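Local structure of glutamine cyclotransferase (Tannerella forsythia, 6QRO) at residues R40-G45 with D130-G135; S112-D117 with E166-P171; D117-E122 with H288-T293; G252-D257 with D271-D276. The protein probably cyclises N-terminal glutamine of peptides to pyroglutamate, as a zinc-dependent type II glutaminyl cyclase with a globular alpha/beta fold. All coordinates share one frame; numbering follows the deposited sequence.

Interaction 1. Residues R40-G45 with D130-G135. With ZN (zinc ion), chain E.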
loop_
_atom_site.group_PDB
_atom_site.type_symbol
_atom_site.label_atom_id
_atom_site.label_comp_id
_atom_site.label_asym_id
_atom_site.label_seq_id
_atom_site.Cartn_x
_atom_site.Cartn_y
_atom_site.Cartn_z
ATOM N N ARG A 40 11.269 8.894 -6.113
ATOM C CA ARG A 40 12.355 8.943 -5.144
ATOM C C ARG A 40 12.616 7.572 -4.549
ATOM O O ARG A 40 13.771 7.165 -4.418
ATOM C CB ARG A 40 12.050 9.954 -4.026
ATOM C CG ARG A 40 12.088 11.432 -4.437
ATOM C CD ARG A 40 13.500 12.015 -4.514
ATOM N NE ARG A 40 14.392 11.624 -3.424
ATOM C CZ ARG A 40 14.679 12.394 -2.369
ATOM N NH1 ARG A 40 15.531 11.974 -1.432
ATOM N NH2 ARG A 40 14.133 13.603 -2.253
ATOM N N GLN A 41 11.552 6.850 -4.186
ATOM C CA GLN A 41 11.693 5.494 -3.662
ATOM C C GLN A 41 12.380 4.583 -4.672
ATOM O O GLN A 41 13.418 3.982 -4.383
ATOM C CB GLN A 41 10.318 4.937 -3.313
ATOM C CG GLN A 41 9.553 5.689 -2.240
ATOM C CD GLN A 41 8.112 5.215 -2.152
ATOM O OE1 GLN A 41 7.852 4.086 -1.732
ATOM N NE2 GLN A 41 7.165 6.075 -2.548
ATOM N N VAL A 42 11.807 4.482 -5.878
ATOM C CA VAL A 42 12.329 3.614 -6.928
ATOM C C VAL A 42 13.757 4.014 -7.285
ATOM O O VAL A 42 14.547 3.177 -7.727
ATOM C CB VAL A 42 11.386 3.641 -8.160
ATOM C CG1 VAL A 42 11.989 2.910 -9.351
ATOM C CG2 VAL A 42 10.047 3.045 -7.831
ATOM N N ALA A 43 14.107 5.300 -7.128
ATOM C CA ALA A 43 15.450 5.767 -7.462
ATOM C C ALA A 43 16.512 5.188 -6.544
ATOM O O ALA A 43 17.696 5.195 -6.907
ATOM C CB ALA A 43 15.526 7.296 -7.406
ATOM N N PHE A 44 16.118 4.680 -5.374
ATOM C CA PHE A 44 17.054 3.973 -4.503
ATOM C C PHE A 44 17.520 2.645 -5.094
ATOM O O PHE A 44 18.516 2.091 -4.627
ATOM C CB PHE A 44 16.419 3.710 -3.133
ATOM C CG PHE A 44 16.310 4.936 -2.262
ATOM C CD1 PHE A 44 17.445 5.522 -1.732
ATOM C CD2 PHE A 44 15.072 5.496 -1.974
ATOM C CE1 PHE A 44 17.349 6.644 -0.920
ATOM C CE2 PHE A 44 14.970 6.625 -1.160
ATOM C CZ PHE A 44 16.111 7.195 -0.637
ATOM N N GLY A 45 16.819 2.107 -6.082
ATOM C CA GLY A 45 16.957 0.713 -6.397
ATOM C C GLY A 45 15.855 -0.057 -5.696
ATOM O O GLY A 45 15.115 0.491 -4.862
ATOM N N ASP A 130 11.791 -3.185 -9.591
ATOM C CA ASP A 130 11.726 -1.837 -9.016
ATOM C C ASP A 130 10.488 -1.652 -8.165
ATOM O O ASP A 130 10.521 -0.906 -7.176
ATOM C CB ASP A 130 11.706 -0.755 -10.105
ATOM C CG ASP A 130 13.050 -0.508 -10.714
ATOM O OD1 ASP A 130 14.051 -0.886 -10.094
ATOM O OD2 ASP A 130 13.107 0.069 -11.810
ATOM N N GLY A 131 9.399 -2.326 -8.518
ATOM C CA GLY A 131 8.167 -2.182 -7.769
ATOM C C GLY A 131 7.664 -0.757 -7.743
ATOM O O GLY A 131 7.241 -0.265 -6.687
ATOM N N ALA A 132 7.712 -0.075 -8.891
ATOM C CA ALA A 132 7.217 1.294 -8.968
ATOM C C ALA A 132 5.725 1.343 -8.673
ATOM O O ALA A 132 5.261 2.145 -7.860
ATOM C CB ALA A 132 7.519 1.884 -10.347
ATOM N N ASP A 133 4.954 0.497 -9.330
ATOM C CA ASP A 133 3.538 0.459 -9.019
ATOM C C ASP A 133 3.245 -0.480 -7.858
ATOM O O ASP A 133 2.412 -0.181 -6.994
ATOM C CB ASP A 133 2.769 0.055 -10.266
ATOM C CG ASP A 133 1.311 0.250 -10.113
ATOM O OD1 ASP A 133 0.914 1.275 -9.504
ATOM O OD2 ASP A 133 0.563 -0.614 -10.622
ATOM N N ASP A 134 3.953 -1.602 -7.808
ATOM C CA ASP A 134 3.753 -2.625 -6.782
ATOM C C ASP A 134 4.693 -2.311 -5.610
ATOM O O ASP A 134 5.808 -2.821 -5.485
ATOM C CB ASP A 134 3.963 -3.999 -7.423
ATOM C CG ASP A 134 3.738 -5.151 -6.484
ATOM O OD1 ASP A 134 3.325 -4.914 -5.332
ATOM O OD2 ASP A 134 3.918 -6.310 -6.947
ATOM N N GLY A 135 4.214 -1.429 -4.730
ATOM C CA GLY A 135 5.036 -0.867 -3.677
ATOM C C GLY A 135 5.123 0.648 -3.708
ATOM O O GLY A 135 4.694 1.310 -2.763
HETATM ZN ZN ZN E . 3.621 -7.709 -5.552
HETATM O O HOH W 1 1.944 -8.130 -5.866
#
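V42, near the C-terminal end of helix 31-43, straddles the start of helix 132-151, the helix whose first turn carries the zinc ligand D134 in this M28-family fold. Its two methyls divide the work. CG1, anti to the backbone N (chi1 172°), packs against the base of D130, 3.8 Å from D130 CB, and the V42 and D130 side chains cross at about a right angle. CG2 rests on A132, the first residue of the helix, and lies 3.5 Å from A132 CA and 3.8 Å from A132 CB. The contact is apolar and mostly buried. Q41 lies beside it, turned toward G135, but its amide NE2 is bonded to Y37 O one turn back, and its side chain also meets V139 and L143 of helix 132-151. G131 is the N-cap residue of that helix, with positive phi, and the first turn, 132-135, is of the wider pi type. D134 points to the metal rather than to helix 31-43. Its backbone N is held by D292 and its OD1 by H109, while D134 OD2 binds the zinc ion at 2.0 Å.

Interaction 2. Residues S112-D117 with E166-P171. With ZN (zinc ion), chain E.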
loop_
_atom_site.group_PDB
_atom_site.type_symbol
_atom_site.label_atom_id
_atom_site.label_comp_id
_atom_site.label_asym_id
_atom_site.label_seq_id
_atom_site.Cartn_x
_atom_site.Cartn_y
_atom_site.Cartn_z
ATOM N N SER A 112 9.957 -4.003 -2.179
ATOM C CA SER A 112 9.908 -4.521 -3.542
ATOM C C SER A 112 10.214 -6.011 -3.557
ATOM O O SER A 112 11.082 -6.491 -2.815
ATOM C CB SER A 112 10.873 -3.779 -4.458
ATOM O OG SER A 112 10.576 -2.415 -4.407
ATOM N N ARG A 113 9.506 -6.724 -4.424
ATOM C CA ARG A 113 9.643 -8.170 -4.524
ATOM C C ARG A 113 11.052 -8.566 -4.946
ATOM O O ARG A 113 11.622 -7.963 -5.866
ATOM C CB ARG A 113 8.641 -8.721 -5.536
ATOM C CG ARG A 113 8.770 -10.205 -5.758
ATOM C CD ARG A 113 7.431 -10.745 -6.122
ATOM N NE ARG A 113 7.386 -12.181 -6.353
ATOM C CZ ARG A 113 7.502 -13.091 -5.388
ATOM N NH1 ARG A 113 7.737 -12.710 -4.134
ATOM N NH2 ARG A 113 7.428 -14.382 -5.679
ATOM N N PRO A 114 11.644 -9.576 -4.301
ATOM C CA PRO A 114 12.972 -10.037 -4.722
ATOM C C PRO A 114 12.977 -10.827 -6.028
ATOM O O PRO A 114 14.068 -11.166 -6.505
ATOM C CB PRO A 114 13.417 -10.907 -3.545
ATOM C CG PRO A 114 12.127 -11.411 -2.957
ATOM C CD PRO A 114 11.181 -10.273 -3.079
ATOM N N TYR A 115 11.821 -11.151 -6.614
ATOM C CA TYR A 115 11.777 -11.994 -7.804
ATOM C C TYR A 115 10.918 -11.371 -8.892
ATOM O O TYR A 115 9.743 -11.071 -8.672
ATOM C CB TYR A 115 11.237 -13.391 -7.465
ATOM C CG TYR A 115 11.835 -13.968 -6.215
ATOM C CD1 TYR A 115 13.209 -14.136 -6.101
ATOM C CD2 TYR A 115 11.033 -14.347 -5.142
ATOM C CE1 TYR A 115 13.785 -14.661 -4.955
ATOM C CE2 TYR A 115 11.602 -14.868 -3.973
ATOM C CZ TYR A 115 12.978 -15.028 -3.889
ATOM O OH TYR A 115 13.576 -15.550 -2.746
ATOM N N ALA A 116 11.472 -11.240 -10.089
ATOM C CA ALA A 116 10.644 -10.925 -11.245
ATOM C C ALA A 116 10.066 -12.228 -11.805
ATOM O O ALA A 116 10.190 -12.574 -12.981
ATOM C CB ALA A 116 11.457 -10.158 -12.280
ATOM N N ASP A 117 9.374 -12.942 -10.922
ATOM C CA ASP A 117 9.130 -14.352 -11.177
ATOM C C ASP A 117 8.057 -14.590 -12.228
ATOM O O ASP A 117 7.862 -15.743 -12.619
ATOM C CB ASP A 117 8.815 -15.076 -9.856
ATOM C CG ASP A 117 7.701 -14.415 -9.053
ATOM O OD1 ASP A 117 7.565 -13.172 -9.112
ATOM O OD2 ASP A 117 6.979 -15.145 -8.326
ATOM N N GLU A 166 5.931 -7.430 2.458
ATOM C CA GLU A 166 4.647 -7.886 1.946
ATOM C C GLU A 166 4.798 -8.759 0.713
ATOM O O GLU A 166 3.984 -9.667 0.508
ATOM C CB GLU A 166 3.786 -6.675 1.603
ATOM C CG GLU A 166 2.438 -6.930 0.941
ATOM C CD GLU A 166 2.511 -6.878 -0.606
ATOM O OE1 GLU A 166 3.627 -6.719 -1.143
ATOM O OE2 GLU A 166 1.462 -6.964 -1.284
ATOM N N ASP A 167 5.819 -8.493 -0.110
ATOM C CA ASP A 167 5.914 -8.995 -1.476
ATOM C C ASP A 167 7.050 -10.000 -1.652
ATOM O O ASP A 167 7.612 -10.121 -2.745
ATOM C CB ASP A 167 6.098 -7.834 -2.453
ATOM C CG ASP A 167 5.183 -7.940 -3.644
ATOM O OD1 ASP A 167 4.321 -8.830 -3.647
ATOM O OD2 ASP A 167 5.286 -7.131 -4.559
ATOM N N TYR A 168 7.376 -10.745 -0.591
ATOM C CA TYR A 168 8.451 -11.733 -0.573
ATOM C C TYR A 168 7.881 -13.142 -0.556
ATOM O O TYR A 168 8.502 -14.063 -0.039
ATOM C CB TYR A 168 9.337 -11.519 0.656
ATOM C CG TYR A 168 10.827 -11.807 0.550
ATOM C CD1 TYR A 168 11.306 -13.127 0.463
ATOM C CD2 TYR A 168 11.761 -10.787 0.679
ATOM C CE1 TYR A 168 12.664 -13.399 0.419
ATOM C CE2 TYR A 168 13.129 -11.052 0.657
ATOM C CZ TYR A 168 13.579 -12.361 0.530
ATOM O OH TYR A 168 14.942 -12.633 0.500
ATOM N N GLY A 169 6.683 -13.325 -1.100
ATOM C CA GLY A 169 6.042 -14.609 -0.979
ATOM C C GLY A 169 6.649 -15.621 -1.906
ATOM O O GLY A 169 7.466 -15.294 -2.770
ATOM N N THR A 170 6.216 -16.862 -1.724
ATOM C CA THR A 170 6.736 -17.985 -2.486
ATOM C C THR A 170 6.668 -17.669 -3.979
ATOM O O THR A 170 5.581 -17.388 -4.495
ATOM C CB THR A 170 5.934 -19.250 -2.176
ATOM O OG1 THR A 170 5.963 -19.503 -0.773
ATOM C CG2 THR A 170 6.541 -20.444 -2.881
ATOM N N PRO A 171 7.784 -17.702 -4.695
ATOM C CA PRO A 171 7.744 -17.449 -6.134
ATOM C C PRO A 171 7.172 -18.606 -6.939
ATOM O O PRO A 171 7.100 -19.753 -6.485
ATOM C CB PRO A 171 9.212 -17.211 -6.480
ATOM C CG PRO A 171 9.959 -17.876 -5.420
ATOM C CD PRO A 171 9.155 -17.778 -4.185
HETATM ZN ZN ZN E . 3.621 -7.709 -5.552
HETATM O O HOH W 1 1.944 -8.130 -5.866
#
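R113 and D167 run past each other at the zinc site, and the guanidinium of R113 fastens the two loops together. R113 CG is anti to the backbone N (chi1 177°) and the chain stays extended to NE, which carries the flat group along the 166-171 backbone. NH1 donates to D167 O at 2.9 Å from above that carbonyl's plane. NH1 and NH2 together take G169 O end-on, NH2 at 3.0 Å, both from the same face of the carbonyl. The adjoining NE/NH2 edge grips D117 side-on: NE meets D117 OD1, and NH2 forms a salt bridge to D117 OD2 at 2.8 Å with an almost straight N-H...O angle of 178°. Five bonds thus fix the guanidinium's rotation, and their acceptors lie near its plane. D167 is gripped at both ends, its carbonyl by R113 and its carboxylate by the metal, OD2 at 2.0 Å and OD1 at 2.3 Å. Y115 CD2 sits over one guanidinium face, offset toward the rim, and also touches P171 CB at 3.6 Å. P114 CG stands over the centre of the Y168 ring, 3.6 Å from its centroid, a CH-pi contact. Further out, Y115 OH bonds to Y82 OH, D117 OD2 also accepts from E172 N, and D111 receives the backbone N-H groups of E166 and D167. D134 and H288 complete the protein ligands of this single-zinc Asp-Asp-His site, which resembles the Asp-Glu-His site of mammalian type II glutaminyl cyclases.

Interaction 3. Residues D117-E122 with H288-T293. With ZN (zinc ion), chain E.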
loop_
_atom_site.group_PDB
_atom_site.type_symbol
_atom_site.label_atom_id
_atom_site.label_comp_id
_atom_site.label_asym_id
_atom_site.label_seq_id
_atom_site.Cartn_x
_atom_site.Cartn_y
_atom_site.Cartn_z
ATOM N N ASP A 117 9.374 -12.942 -10.922
ATOM C CA ASP A 117 9.130 -14.352 -11.177
ATOM C C ASP A 117 8.057 -14.590 -12.228
ATOM O O ASP A 117 7.862 -15.743 -12.619
ATOM C CB ASP A 117 8.815 -15.076 -9.856
ATOM C CG ASP A 117 7.701 -14.415 -9.053
ATOM O OD1 ASP A 117 7.565 -13.172 -9.112
ATOM O OD2 ASP A 117 6.979 -15.145 -8.326
ATOM N N HIS A 118 7.381 -13.533 -12.696
ATOM C CA HIS A 118 6.482 -13.577 -13.839
ATOM C C HIS A 118 7.090 -12.965 -15.093
ATOM O O HIS A 118 6.378 -12.788 -16.087
ATOM C CB HIS A 118 5.170 -12.857 -13.535
ATOM C CG HIS A 118 4.315 -13.553 -12.527
ATOM N ND1 HIS A 118 3.196 -14.274 -12.879
ATOM C CD2 HIS A 118 4.391 -13.610 -11.177
ATOM C CE1 HIS A 118 2.630 -14.768 -11.792
ATOM N NE2 HIS A 118 3.332 -14.374 -10.745
ATOM N N ASP A 119 8.381 -12.642 -15.076
ATOM C CA ASP A 119 8.994 -12.015 -16.240
ATOM C C ASP A 119 8.911 -12.937 -17.453
ATOM O O ASP A 119 8.904 -14.167 -17.322
ATOM C CB ASP A 119 10.456 -11.660 -15.937
ATOM C CG ASP A 119 10.950 -10.492 -16.778
ATOM O OD1 ASP A 119 10.592 -9.336 -16.440
ATOM O OD2 ASP A 119 11.684 -10.726 -17.772
ATOM N N THR A 120 8.806 -12.336 -18.649
ATOM C CA THR A 120 8.823 -13.145 -19.865
ATOM C C THR A 120 10.192 -13.767 -20.078
ATOM O O THR A 120 10.298 -14.808 -20.736
ATOM C CB THR A 120 8.438 -12.335 -21.110
ATOM O OG1 THR A 120 9.459 -11.377 -21.402
ATOM C CG2 THR A 120 7.118 -11.619 -20.912
ATOM N N ASP A 121 11.229 -13.149 -19.517
ATOM C CA ASP A 121 12.594 -13.651 -19.569
ATOM C C ASP A 121 12.840 -14.442 -18.292
ATOM O O ASP A 121 12.831 -13.878 -17.196
ATOM C CB ASP A 121 13.571 -12.482 -19.686
ATOM C CG ASP A 121 14.937 -12.893 -20.165
ATOM O OD1 ASP A 121 15.302 -14.080 -20.044
ATOM O OD2 ASP A 121 15.667 -12.008 -20.664
ATOM N N GLU A 122 13.049 -15.753 -18.427
ATOM C CA GLU A 122 13.345 -16.556 -17.247
ATOM C C GLU A 122 14.653 -16.120 -16.587
ATOM O O GLU A 122 14.856 -16.384 -15.403
ATOM C CB GLU A 122 13.355 -18.039 -17.609
ATOM C CG GLU A 122 13.728 -18.948 -16.473
ATOM C CD GLU A 122 13.873 -20.386 -16.902
ATOM O OE1 GLU A 122 13.336 -20.746 -17.971
ATOM O OE2 GLU A 122 14.550 -21.143 -16.184
ATOM N N HIS A 288 5.012 -8.283 -11.164
ATOM C CA HIS A 288 6.112 -9.199 -10.866
ATOM C C HIS A 288 6.954 -9.479 -12.106
ATOM O O HIS A 288 7.483 -10.574 -12.298
ATOM C CB HIS A 288 5.587 -10.469 -10.216
ATOM C CG HIS A 288 5.050 -10.242 -8.844
ATOM N ND1 HIS A 288 4.707 -11.273 -7.991
ATOM C CD2 HIS A 288 4.831 -9.098 -8.156
ATOM C CE1 HIS A 288 4.269 -10.774 -6.850
ATOM N NE2 HIS A 288 4.332 -9.455 -6.926
ATOM N N THR A 289 7.070 -8.474 -12.964
ATOM C CA THR A 289 8.026 -8.439 -14.054
ATOM C C THR A 289 8.962 -7.262 -13.836
ATOM O O THR A 289 8.770 -6.434 -12.935
ATOM C CB THR A 289 7.338 -8.294 -15.420
ATOM O OG1 THR A 289 6.879 -6.949 -15.566
ATOM C CG2 THR A 289 6.171 -9.259 -15.560
ATOM N N GLN A 290 10.000 -7.200 -14.655
ATOM C CA GLN A 290 10.867 -6.035 -14.643
ATOM C C GLN A 290 10.319 -4.888 -15.497
ATOM O O GLN A 290 11.024 -3.901 -15.732
ATOM C CB GLN A 290 12.290 -6.460 -14.995
ATOM C CG GLN A 290 12.824 -7.245 -13.798
ATOM C CD GLN A 290 14.319 -7.394 -13.755
ATOM O OE1 GLN A 290 14.989 -7.347 -14.778
ATOM N NE2 GLN A 290 14.856 -7.590 -12.552
ATOM N N ASN A 291 9.089 -5.042 -15.997
ATOM C CA ASN A 291 8.312 -4.000 -16.644
ATOM C C ASN A 291 7.565 -3.111 -15.652
ATOM O O ASN A 291 6.885 -2.169 -16.068
ATOM C CB ASN A 291 7.310 -4.648 -17.604
ATOM C CG ASN A 291 7.985 -5.385 -18.734
ATOM O OD1 ASN A 291 9.119 -5.084 -19.084
ATOM N ND2 ASN A 291 7.315 -6.383 -19.277
ATOM N N ASP A 292 7.633 -3.405 -14.359
ATOM C CA ASP A 292 7.021 -2.552 -13.341
ATOM C C ASP A 292 7.981 -1.409 -12.980
ATOM O O ASP A 292 8.706 -1.435 -11.977
ATOM C CB ASP A 292 6.587 -3.379 -12.138
ATOM C CG ASP A 292 5.762 -2.570 -11.167
ATOM O OD1 ASP A 292 5.526 -1.373 -11.473
ATOM O OD2 ASP A 292 5.330 -3.114 -10.120
ATOM N N THR A 293 8.008 -0.398 -13.848
ATOM C CA THR A 293 8.891 0.760 -13.726
ATOM C C THR A 293 8.052 2.032 -13.668
ATOM O O THR A 293 6.822 1.991 -13.719
ATOM C CB THR A 293 9.874 0.843 -14.901
ATOM O OG1 THR A 293 9.134 1.032 -16.107
ATOM C CG2 THR A 293 10.698 -0.434 -15.030
HETATM ZN ZN ZN E . 3.621 -7.709 -5.552
HETATM O O HOH W 2 4.264 -14.077 -8.113
HETATM O O HOH W 1 1.944 -8.130 -5.866
#
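The imidazoles of H118 and H288 are inclined at 59° to each other and share water 2, which lies in plane at the edge of both. The water accepts from H288 ND1 at 2.8 Å, donates to D117 OD2, and is 2.8 Å from H118 NE2. H118 CD2 comes to the edge of the H288 ring and touches H288 CB at 3.5 Å. The D117 carboxylate, salt-bridged to R113, lies alongside H288, pointing the same way, its plane 30° from the ring. With ND1 fixed by the water, H288 offers NE2 to the zinc ion at 2.3 Å, so water 2 is second-shell. The backbones are joined by H118 N to H288 O, 3.0 Å. Farther along the two loops, D119 OD1 accepts from Q290 N at 2.8 Å, almost straight at 178°, while D119 OD2 closes an Asx turn with D121 N. T289 OG1 forms an ST turn to N291 N within the type I turn T289-D292 and also bonds to Y286 O. The contact joins the loop between strand 103-109 and helix 132-151 to the loop between strand 269-273 and helix 299-314, with D292 bonded to the N-terminal turn of helix 132-151.

Interaction 4. Residues G252-D257 with D271-D276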
loop_
_atom_site.group_PDB
_atom_site.type_symbol
_atom_site.label_atom_id
_atom_site.label_comp_id
_atom_site.label_asym_id
_atom_site.label_seq_id
_atom_site.Cartn_x
_atom_site.Cartn_y
_atom_site.Cartn_z
ATOM N N GLY A 252 -11.636 -9.425 -7.731
ATOM C CA GLY A 252 -11.177 -10.689 -7.203
ATOM C C GLY A 252 -11.174 -10.742 -5.696
ATOM O O GLY A 252 -11.433 -9.751 -5.014
ATOM N N ALA A 253 -10.959 -11.952 -5.182
ATOM C CA ALA A 253 -10.631 -12.143 -3.779
ATOM C C ALA A 253 -9.116 -12.087 -3.733
ATOM O O ALA A 253 -8.444 -12.847 -4.447
ATOM C CB ALA A 253 -11.162 -13.476 -3.250
ATOM N N ILE A 254 -8.569 -11.206 -2.901
ATOM C CA ILE A 254 -7.153 -10.873 -2.989
ATOM C C ILE A 254 -6.473 -11.048 -1.645
ATOM O O ILE A 254 -6.960 -10.545 -0.627
ATOM C CB ILE A 254 -6.933 -9.446 -3.528
ATOM C CG1 ILE A 254 -7.620 -9.303 -4.877
ATOM C CG2 ILE A 254 -5.447 -9.151 -3.689
ATOM C CD1 ILE A 254 -6.954 -10.098 -5.972
ATOM N N VAL A 255 -5.376 -11.801 -1.641
ATOM C CA VAL A 255 -4.477 -11.837 -0.491
ATOM C C VAL A 255 -3.702 -10.521 -0.435
ATOM O O VAL A 255 -2.971 -10.180 -1.374
ATOM C CB VAL A 255 -3.531 -13.044 -0.587
ATOM C CG1 VAL A 255 -2.439 -12.988 0.493
ATOM C CG2 VAL A 255 -4.343 -14.342 -0.529
ATOM N N ASP A 256 -3.928 -9.730 0.616
ATOM C CA ASP A 256 -3.201 -8.470 0.747
ATOM C C ASP A 256 -3.126 -8.057 2.206
ATOM O O ASP A 256 -3.749 -8.666 3.076
ATOM C CB ASP A 256 -3.833 -7.350 -0.082
ATOM C CG ASP A 256 -2.800 -6.427 -0.674
ATOM O OD1 ASP A 256 -1.690 -6.345 -0.118
ATOM O OD2 ASP A 256 -3.099 -5.798 -1.702
ATOM N N ASP A 257 -2.380 -6.969 2.450
ATOM C CA ASP A 257 -2.137 -6.507 3.815
ATOM C C ASP A 257 -3.434 -6.262 4.571
ATOM O O ASP A 257 -3.478 -6.432 5.790
ATOM C CB ASP A 257 -1.270 -5.243 3.807
ATOM C CG ASP A 257 0.164 -5.523 3.405
ATOM O OD1 ASP A 257 0.738 -6.481 3.953
ATOM O OD2 ASP A 257 0.729 -4.796 2.561
ATOM N N ASP A 271 -9.321 -2.538 0.327
ATOM C CA ASP A 271 -8.143 -2.510 -0.529
ATOM C C ASP A 271 -8.512 -1.769 -1.797
ATOM O O ASP A 271 -9.486 -2.120 -2.470
ATOM C CB ASP A 271 -7.635 -3.923 -0.846
ATOM C CG ASP A 271 -6.230 -3.927 -1.434
ATOM O OD1 ASP A 271 -5.635 -2.837 -1.623
ATOM O OD2 ASP A 271 -5.688 -5.032 -1.657
ATOM N N ILE A 272 -7.789 -0.705 -2.085
ATOM C CA ILE A 272 -7.868 -0.064 -3.388
ATOM C C ILE A 272 -6.717 -0.681 -4.166
ATOM O O ILE A 272 -5.551 -0.381 -3.910
ATOM C CB ILE A 272 -7.771 1.460 -3.289
ATOM C CG1 ILE A 272 -8.821 1.986 -2.301
ATOM C CG2 ILE A 272 -7.997 2.078 -4.660
ATOM C CD1 ILE A 272 -8.838 3.519 -2.127
ATOM N N ILE A 273 -7.034 -1.608 -5.065
ATOM C CA ILE A 273 -6.016 -2.409 -5.738
ATOM C C ILE A 273 -6.442 -2.575 -7.176
ATOM O O ILE A 273 -7.625 -2.778 -7.456
ATOM C CB ILE A 273 -5.792 -3.787 -5.042
ATOM C CG1 ILE A 273 -4.804 -4.656 -5.827
ATOM C CG2 ILE A 273 -7.105 -4.537 -4.775
ATOM C CD1 ILE A 273 -4.352 -5.897 -5.082
ATOM N N ASN A 274 -5.482 -2.466 -8.094
ATOM C CA ASN A 274 -5.810 -2.646 -9.503
ATOM C C ASN A 274 -6.353 -4.045 -9.743
ATOM O O ASN A 274 -5.787 -5.034 -9.269
ATOM C CB ASN A 274 -4.590 -2.406 -10.387
ATOM C CG ASN A 274 -4.907 -2.588 -11.866
ATOM O OD1 ASN A 274 -5.906 -2.048 -12.379
ATOM N ND2 ASN A 274 -4.038 -3.310 -12.570
ATOM N N TYR A 275 -7.465 -4.136 -10.467
ATOM C CA TYR A 275 -7.948 -5.430 -10.918
ATOM C C TYR A 275 -7.883 -5.432 -12.435
ATOM O O TYR A 275 -8.555 -4.618 -13.085
ATOM C CB TYR A 275 -9.373 -5.686 -10.421
ATOM C CG TYR A 275 -10.011 -6.966 -10.915
ATOM C CD1 TYR A 275 -9.644 -8.185 -10.367
ATOM C CD2 TYR A 275 -11.025 -6.954 -11.859
ATOM C CE1 TYR A 275 -10.231 -9.362 -10.778
ATOM C CE2 TYR A 275 -11.626 -8.129 -12.272
ATOM C CZ TYR A 275 -11.224 -9.334 -11.725
ATOM O OH TYR A 275 -11.810 -10.516 -12.138
ATOM N N ASP A 276 -7.118 -6.378 -13.000
ATOM C CA ASP A 276 -7.017 -6.482 -14.453
ATOM C C ASP A 276 -7.719 -7.746 -14.929
ATOM O O ASP A 276 -7.165 -8.849 -14.803
ATOM C CB ASP A 276 -5.554 -6.463 -14.904
ATOM C CG ASP A 276 -5.397 -6.105 -16.376
ATOM O OD1 ASP A 276 -6.260 -6.482 -17.186
ATOM O OD2 ASP A 276 -4.420 -5.435 -16.734
#
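Side chains, with one backbone nitrogen, make this partly buried contact, in which the loop leading into helix 257-265 passes over the strand that follows that helix, 269-273, the outermost strand at one end of the mixed sheet. The touching parts run 135° apart, and no backbone pairing joins them. Three alternate residues of each segment meet. At one end, G252 N lies 3.4 Å from Y275 CE1, the tyrosine ring approached obliquely. Y275 also meets Y217 edge-to-face. In the middle, I254 CG2 packs on I273 CD1 at 3.7 Å, the two side chains crossing at a slant. I273 CG1 is anti to the backbone N (chi1 175°) and the chain is extended, which brings CD1 up to both I254 and D256; D256 OD2 meets this methyl tip to tip at 3.6 Å. At the inner end the side chains of D256 and D271 cross at about a right angle, with carboxylate planes 68° apart and D256 OD2 only 2.7 Å from D271 OD2. D256 OD1 accepts from D257 N, also at 2.7 Å, where helix 257-265 begins. Both aspartates are buried, and D207 OD2 and E166 OE2 come close to D256 as further acidic neighbours. The D256 side chain lies about 8 Å from the zinc ion, nearest atoms. The contact thus ends in a buried cluster of acids beside the metal site, consistent with the acidic network known in type II glutaminyl cyclases.

From the N terminus, helix 31-43 is the first partner: interaction 1 closes an 84-residue excursion through helix 52-67 and three strands, bringing it against the start of helix 132-151. Interaction 2 opens inside that loop and closes beyond it, so the two cross; interaction 2 joins the loops after strands 103-109 and 157-163. Interaction 3 crosses both, sharing D117 with interaction 2 and spanning 165 residues to the loop before helix 299-314. Interaction 4 is nested within that span, a short closure around helix 257-265. Interactions 1, 2 and 3 each supply one zinc ligand; interaction 4 touches interaction 2 through E166 and D256.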